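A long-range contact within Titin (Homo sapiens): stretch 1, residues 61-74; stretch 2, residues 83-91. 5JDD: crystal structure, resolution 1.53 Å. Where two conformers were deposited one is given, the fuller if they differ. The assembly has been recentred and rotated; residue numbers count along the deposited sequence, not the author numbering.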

ATOM      1  N   MET A  61      34.706  -3.210  15.049  1.00 10.37           N
ATOM      2  CA  MET A  61      33.364  -3.656  14.709  1.00 10.48           C
ATOM      3  C   MET A  61      32.353  -2.669  15.266  1.00 12.35           C
ATOM      4  O   MET A  61      32.438  -2.252  16.425  1.00 13.48           O
ATOM      5  CB  MET A  61      33.124  -5.061  15.265  1.00 13.45           C
ATOM      6  CG  MET A  61      34.168  -6.088  14.823  1.00 27.11           C
ATOM      7  SD  MET A  61      33.917  -7.677  15.642  1.00 43.62           S
ATOM      8  CE  MET A  61      35.486  -8.475  15.322  1.00 61.23           C
ATOM      9  N   LEU A  62      31.404  -2.281  14.426  1.00 11.73           N
ATOM     10  CA  LEU A  62      30.356  -1.356  14.821  1.00 11.09           C
ATOM     11  C   LEU A  62      29.032  -2.093  14.763  1.00 14.29           C
ATOM     12  O   LEU A  62      28.610  -2.574  13.700  1.00 14.17           O
ATOM     13  CB  LEU A  62      30.323  -0.142  13.892  1.00 12.03           C
ATOM     14  CG  LEU A  62      31.661   0.528  13.565  1.00 16.38           C
ATOM     15  CD1 LEU A  62      31.472   1.625  12.526  1.00 27.70           C
ATOM     16  CD2 LEU A  62      32.283   1.091  14.804  1.00 25.49           C
ATOM     17  N   GLN A  63      28.367  -2.174  15.905  1.00 12.64           N
ATOM     18  CA  GLN A  63      27.150  -2.959  16.007  1.00 14.02           C
ATOM     19  C   GLN A  63      25.922  -2.065  15.945  1.00 16.38           C
ATOM     20  O   GLN A  63      25.927  -0.962  16.492  1.00 19.39           O
ATOM     21  CB  GLN A  63      27.182  -3.791  17.293  1.00 21.60           C
ATOM     22  CG  GLN A  63      28.389  -4.723  17.342  1.00 31.61           C
ATOM     23  CD  GLN A  63      28.634  -5.320  18.711  1.00 47.30           C
ATOM     24  OE1 GLN A  63      28.852  -6.525  18.840  1.00 55.05           O
ATOM     25  NE2 GLN A  63      28.618  -4.480  19.740  1.00 47.71           N
ATOM     26  N   ASN A  64      24.892  -2.535  15.239  1.00 14.80           N
ATOM     27  CA  ASN A  64      23.596  -1.848  15.171  1.00 18.37           C
ATOM     28  C   ASN A  64      23.745  -0.387  14.757  1.00 15.90           C
ATOM     29  O   ASN A  64      23.324   0.516  15.474  1.00 17.45           O
ATOM     30  CB  ASN A  64      22.857  -1.964  16.515  1.00 17.66           C
ATOM     31  CG  ASN A  64      21.389  -1.560  16.431  1.00 34.49           C
ATOM     32  OD1 ASN A  64      20.832  -1.387  15.346  1.00 31.49           O
ATOM     33  ND2 ASN A  64      20.756  -1.412  17.591  1.00 39.93           N
ATOM     34  N   ILE A  65      24.344  -0.159  13.588  1.00 12.98           N
ATOM     35  CA  ILE A  65      24.735   1.198  13.199  1.00 12.34           C
ATOM     36  C   ILE A  65      23.563   2.148  13.029  1.00 13.02           C
ATOM     37  O   ILE A  65      22.458   1.757  12.631  1.00 13.76           O
ATOM     38  CB  ILE A  65      25.602   1.241  11.924  1.00 11.61           C
ATOM     39  CG1 ILE A  65      24.846   0.652  10.729  1.00 10.59           C
ATOM     40  CG2 ILE A  65      26.932   0.514  12.140  1.00 12.78           C
ATOM     41  CD1 ILE A  65      25.698   0.618   9.467  1.00 14.50           C
ATOM     42  N   SER A  66      23.820   3.403  13.378  1.00 14.48           N
ATOM     43  CA  SER A  66      22.843   4.464  13.187  0.59 16.07           C
ATOM     44  C   SER A  66      23.417   5.491  12.222  1.00 15.16           C
ATOM     45  O   SER A  66      24.619   5.488  11.936  1.00 13.97           O
ATOM     46  CB  SER A  66      22.495   5.126  14.522  0.59 19.70           C
ATOM     47  OG  SER A  66      23.628   5.749  15.092  0.59 21.91           O
ATOM     48  N   PRO A  67      22.558   6.364  11.683  1.00 15.73           N
ATOM     49  CA  PRO A  67      23.092   7.378  10.775  1.00 16.45           C
ATOM     50  C   PRO A  67      24.204   8.229  11.408  1.00 16.73           C
ATOM     51  O   PRO A  67      25.096   8.697  10.689  1.00 16.62           O
ATOM     52  CB  PRO A  67      21.862   8.234  10.462  1.00 18.10           C
ATOM     53  CG  PRO A  67      20.726   7.261  10.541  1.00 22.45           C
ATOM     54  CD  PRO A  67      21.079   6.335  11.671  1.00 19.28           C
ATOM     55  N   SER A  68      24.184   8.400  12.728  1.00 17.77           N
ATOM     56  CA  SER A  68      25.235   9.175  13.393  1.00 18.90           C
ATOM     57  C   SER A  68      26.613   8.503  13.331  1.00 21.20           C
ATOM     58  O   SER A  68      27.642   9.149  13.567  1.00 21.09           O
ATOM     59  CB  SER A  68      24.851   9.478  14.844  1.00 20.66           C
ATOM     60  OG  SER A  68      24.735   8.291  15.605  1.00 27.12           O
ATOM     61  N   ASP A  69      26.645   7.212  13.005  1.00 14.05           N
ATOM     62  CA  ASP A  69      27.909   6.489  12.888  1.00 11.24           C
ATOM     63  C   ASP A  69      28.568   6.700  11.529  1.00 12.77           C
ATOM     64  O   ASP A  69      29.714   6.302  11.315  1.00 14.59           O
ATOM     65  CB  ASP A  69      27.698   4.994  13.098  1.00 14.38           C
ATOM     66  CG  ASP A  69      27.248   4.660  14.495  1.00 18.53           C
ATOM     67  OD1 ASP A  69      27.875   5.138  15.464  1.00 18.12           O
ATOM     68  OD2 ASP A  69      26.255   3.920  14.625  1.00 16.79           O
ATOM     69  N   ALA A  70      27.843   7.326  10.607  1.00 12.88           N
ATOM     70  CA  ALA A  70      28.402   7.578   9.290  1.00 13.34           C
ATOM     71  C   ALA A  70      29.627   8.474   9.392  1.00 16.23           C
ATOM     72  O   ALA A  70      29.761   9.274  10.324  1.00 17.55           O
ATOM     73  CB  ALA A  70      27.362   8.201   8.382  1.00 13.08           C
ATOM     74  N   GLY A  71      30.534   8.319   8.443  1.00 11.44           N
ATOM     75  CA  GLY A  71      31.673   9.211   8.351  1.00 13.07           C
ATOM     76  C   GLY A  71      32.996   8.481   8.290  1.00 15.88           C
ATOM     77  O   GLY A  71      33.056   7.282   8.028  1.00 13.48           O
ATOM     78  N   GLU A  72      34.071   9.216   8.539  1.00 13.16           N
ATOM     79  CA  GLU A  72      35.414   8.695   8.325  1.00 11.94           C
ATOM     80  C   GLU A  72      36.020   8.129   9.602  1.00 12.07           C
ATOM     81  O   GLU A  72      35.971   8.757  10.667  1.00 13.59           O
ATOM     82  CB  GLU A  72      36.306   9.800   7.765  1.00 14.66           C
ATOM     83  CG  GLU A  72      37.658   9.336   7.239  1.00 16.83           C
ATOM     84  CD  GLU A  72      38.310  10.395   6.370  1.00 18.04           C
ATOM     85  OE1 GLU A  72      38.618  11.490   6.898  1.00 22.67           O
ATOM     86  OE2 GLU A  72      38.495  10.139   5.159  1.00 21.19           O
ATOM     87  N   TYR A  73      36.575   6.929   9.485  1.00 11.85           N
ATOM     88  CA  TYR A  73      37.248   6.261  10.586  1.00 12.88           C
ATOM     89  C   TYR A  73      38.726   6.162  10.255  1.00 13.25           C
ATOM     90  O   TYR A  73      39.088   5.903   9.106  1.00 15.79           O
ATOM     91  CB  TYR A  73      36.634   4.873  10.800  1.00 11.50           C
ATOM     92  CG  TYR A  73      35.246   4.956  11.383  1.00 11.17           C
ATOM     93  CD1 TYR A  73      34.146   5.266  10.587  1.00 11.90           C
ATOM     94  CD2 TYR A  73      35.040   4.758  12.734  1.00 11.62           C
ATOM     95  CE1 TYR A  73      32.879   5.367  11.133  1.00 11.79           C
ATOM     96  CE2 TYR A  73      33.782   4.848  13.293  1.00 11.23           C
ATOM     97  CZ  TYR A  73      32.699   5.154  12.486  1.00 11.92           C
ATOM     98  OH  TYR A  73      31.440   5.259  13.035  1.00 14.66           O
ATOM     99  N   THR A  74      39.578   6.386  11.254  1.00 10.06           N
ATOM    100  CA  THR A  74      41.019   6.351  11.074  1.00 12.64           C
ATOM    101  C   THR A  74      41.643   5.295  11.981  1.00 12.66           C
ATOM    102  O   THR A  74      41.356   5.244  13.183  1.00 13.57           O
ATOM    103  CB  THR A  74      41.649   7.716  11.403  1.00 12.88           C
ATOM    104  OG1 THR A  74      41.018   8.729  10.615  1.00 16.02           O
ATOM    105  CG2 THR A  74      43.153   7.714  11.126  1.00 14.77           C
ATOM    106  N   LYS A  83      42.642   5.588   6.497  1.00 13.78           N
ATOM    107  CA  LYS A  83      41.274   6.026   6.690  1.00 14.92           C
ATOM    108  C   LYS A  83      40.325   5.304   5.754  1.00 13.33           C
ATOM    109  O   LYS A  83      40.698   4.913   4.646  1.00 13.98           O
ATOM    110  CB  LYS A  83      41.167   7.529   6.426  1.00 17.58           C
ATOM    111  CG  LYS A  83      41.908   8.400   7.415  1.00 21.69           C
ATOM    112  CD  LYS A  83      41.977   9.836   6.917  1.00 26.43           C
ATOM    113  CE  LYS A  83      42.815  10.709   7.848  1.00 37.07           C
ATOM    114  NZ  LYS A  83      42.151  10.925   9.167  1.00 38.96           N
ATOM    115  N   ALA A  84      39.091   5.135   6.214  1.00 10.90           N
ATOM    116  CA  ALA A  84      38.005   4.637   5.373  1.00 11.42           C
ATOM    117  C   ALA A  84      36.691   5.218   5.864  1.00 12.98           C
ATOM    118  O   ALA A  84      36.607   5.725   6.984  1.00 13.56           O
ATOM    119  CB  ALA A  84      37.959   3.112   5.389  1.00 14.30           C
ATOM    120  N   LYS A  85      35.654   5.133   5.037  1.00 11.80           N
ATOM    121  CA  LYS A  85      34.379   5.732   5.397  1.00 12.32           C
ATOM    122  C   LYS A  85      33.268   4.718   5.518  1.00 10.14           C
ATOM    123  O   LYS A  85      33.240   3.723   4.790  1.00 11.42           O
ATOM    124  CB  LYS A  85      33.977   6.798   4.374  1.00 13.05           C
ATOM    125  CG  LYS A  85      34.881   8.014   4.403  1.00 14.15           C
ATOM    126  CD  LYS A  85      34.560   8.989   3.281  1.00 17.03           C
ATOM    127  CE  LYS A  85      35.451  10.212   3.398  1.00 16.47           C
ATOM    128  NZ  LYS A  85      35.230  11.144   2.250  1.00 23.25           N
ATOM    129  N   LEU A  86      32.345   5.001   6.434  1.00  9.44           N
ATOM    130  CA  LEU A  86      31.087   4.271   6.528  1.00  9.22           C
ATOM    131  C   LEU A  86      29.977   5.128   5.935  1.00 10.47           C
ATOM    132  O   LEU A  86      29.790   6.279   6.342  1.00 12.41           O
ATOM    133  CB  LEU A  86      30.754   3.959   7.993  1.00 10.67           C
ATOM    134  CG  LEU A  86      29.357   3.381   8.273  1.00 11.64           C
ATOM    135  CD1 LEU A  86      29.151   2.024   7.621  1.00 12.72           C
ATOM    136  CD2 LEU A  86      29.102   3.269   9.765  1.00 13.15           C
ATOM    137  N   PHE A  87      29.250   4.572   4.971  1.00  9.18           N
ATOM    138  CA  PHE A  87      28.038   5.192   4.460  1.00 10.61           C
ATOM    139  C   PHE A  87      26.863   4.367   4.948  1.00 12.18           C
ATOM    140  O   PHE A  87      26.825   3.144   4.756  1.00 12.36           O
ATOM    141  CB  PHE A  87      28.080   5.219   2.932  1.00 11.46           C
ATOM    142  CG  PHE A  87      29.180   6.074   2.381  1.00 13.60           C
ATOM    143  CD1 PHE A  87      29.020   7.447   2.298  1.00 14.52           C
ATOM    144  CD2 PHE A  87      30.375   5.510   1.967  1.00 13.39           C
ATOM    145  CE1 PHE A  87      30.031   8.254   1.794  1.00 17.34           C
ATOM    146  CE2 PHE A  87      31.400   6.306   1.465  1.00 19.23           C
ATOM    147  CZ  PHE A  87      31.223   7.686   1.385  1.00 16.20           C
ATOM    148  N   VAL A  88      25.914   5.031   5.599  1.00 11.12           N
ATOM    149  CA  VAL A  88      24.752   4.348   6.163  1.00 12.06           C
ATOM    150  C   VAL A  88      23.550   4.578   5.268  1.00 15.25           C
ATOM    151  O   VAL A  88      23.067   5.703   5.151  1.00 16.33           O
ATOM    152  CB  VAL A  88      24.442   4.854   7.585  1.00 11.06           C
ATOM    153  CG1 VAL A  88      23.237   4.119   8.178  1.00 12.12           C
ATOM    154  CG2 VAL A  88      25.654   4.689   8.497  1.00 14.20           C
ATOM    155  N   GLU A  89      23.065   3.522   4.617  1.00 13.75           N
ATOM    156  CA  GLU A  89      21.853   3.650   3.821  1.00 11.93           C
ATOM    157  C   GLU A  89      20.656   3.608   4.769  1.00 12.13           C
ATOM    158  O   GLU A  89      20.643   2.828   5.725  1.00 15.15           O
ATOM    159  CB  GLU A  89      21.763   2.569   2.728  1.00 14.14           C
ATOM    160  CG  GLU A  89      22.841   2.724   1.647  1.00 17.83           C
ATOM    161  CD  GLU A  89      22.597   1.887   0.399  1.00 24.18           C
ATOM    162  OE1 GLU A  89      21.628   1.100   0.363  1.00 21.95           O
ATOM    163  OE2 GLU A  89      23.395   2.016  -0.557  1.00 25.48           O
ATOM    164  N   THR A  90      19.677   4.473   4.542  1.00 12.62           N
ATOM    165  CA  THR A  90      18.465   4.455   5.333  1.00 14.46           C
ATOM    166  C   THR A  90      17.298   4.081   4.439  1.00 13.62           C
ATOM    167  O   THR A  90      17.327   4.335   3.230  1.00 17.05           O
ATOM    168  CB  THR A  90      18.187   5.825   5.966  1.00 24.96           C
ATOM    169  OG1 THR A  90      17.971   6.787   4.925  1.00 35.16           O
ATOM    170  CG2 THR A  90      19.355   6.257   6.835  1.00 20.85           C
ATOM    171  N   LEU A  91      16.274   3.477   5.028  1.00 12.06           N
ATOM    172  CA  LEU A  91      15.063   3.132   4.286  1.00  9.78           C
ATOM    173  C   LEU A  91      14.282   4.404   4.025  1.00 14.45           C
ATOM    174  O   LEU A  91      13.998   5.168   4.952  1.00 17.39           O
ATOM    175  CB  LEU A  91      14.200   2.180   5.096  1.00 11.67           C
ATOM    176  CG  LEU A  91      14.822   0.836   5.481  1.00 13.22           C
ATOM    177  CD1 LEU A  91      13.858   0.006   6.317  1.00 16.82           C
ATOM    178  CD2 LEU A  91      15.272   0.045   4.257  1.00 15.43           C
TER

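This contact is an antiparallel β-pairing of residues 71-74 with 83-86, extended, ahead of strand 71-74, by the residues that precede it, whose apolar groups pack against Leu 86 and Val 88.

The pairing rests on two hydrogen-bonded pairs. Gly 71 N donates to Leu 86 O at 3.0 Å, and Leu 86 N returns the bond to Gly 71 O at 2.9 Å; two residues along, Tyr 73 N reaches Ala 84 O at 2.8 Å and Ala 84 N reaches Tyr 73 O at 3.0 Å. All four are close to straight, with angles at hydrogen of 163° to 174°. Between and beyond them lie the non-hydrogen-bonded pairs, Glu 72 with Lys 85 and Thr 74 with Lys 83, where the CA atoms draw in to 4.3 Å and 4.4 Å.

Alternation sorts the side chains. Glu 72, Thr 74, Lys 83 and Lys 85 share one face, which is polar. Its one direct cross-strand side-chain bond runs from Lys 83 NZ to Thr 74 OG1, 2.9 Å. Glu 72 lies near both lysines without forming a salt bridge to either: Glu 72 OE1 is 4.2 Å from Lys 83 NZ, and Glu 72 OE2 is 4.5 Å from Lys 85 NZ. What the carboxylate meets more closely is the aliphatic part of the lysine chains, with Glu 72 OE2 3.5 Å from Lys 85 CE.

The other face carries Tyr 73, Ala 84 and Leu 86. Leu 86 is the hub, covered over more area than any other residue here. Leu 86 CB lies 4.0 Å from Tyr 73 CE1, Leu 86 CD2 4.0 Å from Leu 62 CD1, and Leu 86 CD1 4.2 Å from Ile 65 CD1. Val 88 continues the apolar row, Val 88 CG2 sitting 3.9 Å from Ala 70 CB and 4.2 Å from Ile 65 CD1.

The turn between Ile 65 and Ala 70 is held from within. Asp 69 OD2 accepts from Ser 66 N at 2.8 Å, while Asp 69 N donates to Ser 66 O at 2.9 Å, so the two residues clasp each other around the 3-10 segment. Tyr 73 OH then donates to Asp 69 O at 2.7 Å, tying the turn to the strand that follows it. At the junction, Gly 71 adopts phi/psi of 128/-164, where a CB would jam against the carbonyl oxygen of Ala 70; the backbone itself calls for glycine there.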